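Local coordinates for protein glutathione S-transferase domain (Xanthobacter autotrophicus, PDB 4HZ2) that binds glutathione and probably transfers it to substrates as a dimeric glutathione S-transferase, at residues 123-128 and 183-187. Residues are numbered along the deposited sequence; the frame is centred on the assembly and turned at random.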
# COMPACT_ATOMS: atom_id res chain seq x y z
N HIS B 123 -7.13 2.77 -4.41
CA HIS B 123 -7.26 3.18 -5.81
C HIS B 123 -6.94 2.02 -6.74
O HIS B 123 -7.81 1.56 -7.50
CB HIS B 123 -6.36 4.40 -6.03
CG HIS B 123 -6.34 4.96 -7.42
ND1 HIS B 123 -5.58 4.41 -8.45
CD2 HIS B 123 -6.91 6.09 -7.93
CE1 HIS B 123 -5.71 5.16 -9.54
NE2 HIS B 123 -6.50 6.20 -9.24
N GLU B 124 -5.70 1.54 -6.67
CA GLU B 124 -5.26 0.43 -7.54
C GLU B 124 -6.23 -0.78 -7.51
O GLU B 124 -6.58 -1.31 -8.57
CB GLU B 124 -3.83 -0.00 -7.17
CG GLU B 124 -3.09 -0.71 -8.30
CD GLU B 124 -3.26 -2.21 -8.29
OE1 GLU B 124 -4.07 -2.72 -7.48
OE2 GLU B 124 -2.62 -2.90 -9.10
N PRO B 125 -6.64 -1.24 -6.32
CA PRO B 125 -7.47 -2.46 -6.31
C PRO B 125 -8.82 -2.35 -7.02
O PRO B 125 -9.48 -3.37 -7.24
CB PRO B 125 -7.68 -2.75 -4.80
CG PRO B 125 -6.54 -2.04 -4.13
CD PRO B 125 -6.30 -0.79 -4.94
N TYR B 126 -9.21 -1.13 -7.40
CA TYR B 126 -10.48 -0.90 -8.08
C TYR B 126 -10.29 -0.48 -9.53
O TYR B 126 -10.95 -1.02 -10.43
CB TYR B 126 -11.34 0.12 -7.31
CG TYR B 126 -11.41 -0.29 -5.87
CD1 TYR B 126 -12.00 -1.51 -5.50
CD2 TYR B 126 -10.82 0.48 -4.88
CE1 TYR B 126 -12.00 -1.94 -4.19
CE2 TYR B 126 -10.84 0.08 -3.56
CZ TYR B 126 -11.42 -1.14 -3.21
OH TYR B 126 -11.45 -1.52 -1.90
N ILE B 127 -9.40 0.48 -9.74
CA ILE B 127 -9.14 1.03 -11.08
C ILE B 127 -8.31 0.05 -11.92
O ILE B 127 -8.68 -0.28 -13.04
CB ILE B 127 -8.39 2.39 -11.03
CG1 ILE B 127 -9.13 3.37 -10.10
CG2 ILE B 127 -8.23 2.98 -12.42
CD1 ILE B 127 -10.49 3.79 -10.61
N ALA B 128 -7.20 -0.40 -11.37
CA ALA B 128 -6.35 -1.32 -12.11
C ALA B 128 -7.10 -2.62 -12.35
O ALA B 128 -7.07 -3.18 -13.46
CB ALA B 128 -5.07 -1.56 -11.36
N LEU B 183 -0.14 7.62 -9.08
CA LEU B 183 -1.59 7.68 -9.37
C LEU B 183 -1.87 7.89 -10.86
O LEU B 183 -2.97 7.55 -11.34
CB LEU B 183 -2.28 8.73 -8.49
CG LEU B 183 -2.48 8.18 -7.05
CD1 LEU B 183 -2.46 9.26 -5.99
CD2 LEU B 183 -3.72 7.30 -6.93
N PHE B 184 -0.89 8.39 -11.60
CA PHE B 184 -1.05 8.57 -13.04
C PHE B 184 -1.06 7.21 -13.75
O PHE B 184 -1.78 7.01 -14.74
CB PHE B 184 0.05 9.46 -13.59
CG PHE B 184 -0.03 9.72 -15.07
CD1 PHE B 184 -0.71 10.84 -15.55
CD2 PHE B 184 0.61 8.86 -15.99
CE1 PHE B 184 -0.74 11.11 -16.90
CE2 PHE B 184 0.58 9.14 -17.35
CZ PHE B 184 -0.11 10.26 -17.80
N ALA B 185 -0.27 6.26 -13.22
CA ALA B 185 -0.05 4.97 -13.86
C ALA B 185 -1.34 4.35 -14.39
O ALA B 185 -1.42 3.99 -15.56
CB ALA B 185 0.65 4.02 -12.87
N TYR B 186 -2.35 4.19 -13.52
CA TYR B 186 -3.64 3.68 -13.98
C TYR B 186 -4.66 4.75 -14.31
O TYR B 186 -5.53 4.53 -15.15
CB TYR B 186 -4.21 2.68 -12.97
CG TYR B 186 -3.42 1.39 -12.96
CD1 TYR B 186 -3.60 0.43 -13.95
CD2 TYR B 186 -2.48 1.16 -11.97
CE1 TYR B 186 -2.89 -0.77 -13.93
CE2 TYR B 186 -1.76 -0.02 -11.95
CZ TYR B 186 -1.96 -0.97 -12.94
OH TYR B 186 -1.24 -2.14 -12.92
N THR B 187 -4.58 5.90 -13.64
CA THR B 187 -5.62 6.92 -13.85
C THR B 187 -5.61 7.40 -15.29
O THR B 187 -6.69 7.69 -15.85
CB THR B 187 -5.51 8.11 -12.87
OG1 THR B 187 -5.49 7.62 -11.52
CG2 THR B 187 -6.71 9.05 -13.00
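Tyr-186 and Ala-128 meet in a CH-pi contact between helices 107-137 and 178-187 of the all-helical C-terminal domain of the glutathione S-transferase fold. Locally the two axes run nearly parallel and approach to 9.9 Å. Followed outward, Tyr-186 begins with CB 4.1 Å from Ile-127 CG2 in one of the two conformers modelled for Ile-127. Its CG lies anti to the carbonyl carbon (chi1 -70°), which carries the ring across to helix 107-137. There Ala-128 CB stands over the ring centre, 3.4 Å from the centroid and 7° off the normal, about equally close to all six ring carbons. CE2 comes 3.9 Å from Glu-124 CG, an oblique approach. At the tip, OH is hydrogen-bonded to Asn-33 N rather than to Glu-124, whose OE2 takes Asn-33 ND2 and whose OE1 bonds Tyr-121 OH of the second subunit. Asn-33 binds glutathione and Tyr-186 touches it, so this pair of helices backs the ligand pocket. A leucine in place of Tyr-186 would probably leave Asn-33 N without its hydroxyl partner and Ala-128 CB without a flat face to rest on. One turn earlier, Ile-127 CG1 and Leu-183 CD2 cover opposite faces of the His-123 ring, CD2 3.5 Å from the centroid, though Leu-183 too has a second modelled conformer. With its CG anti to the backbone N, His-123 reaches across so that NE2 donates a weak, bent bond to Thr-187 OG1 (2.9 Å, 124° at the hydrogen). Thr-187 OG1 donates in turn, at an unusually short 2.5 Å, to Leu-183 O, the carbonyl that also accepts from Thr-187 N.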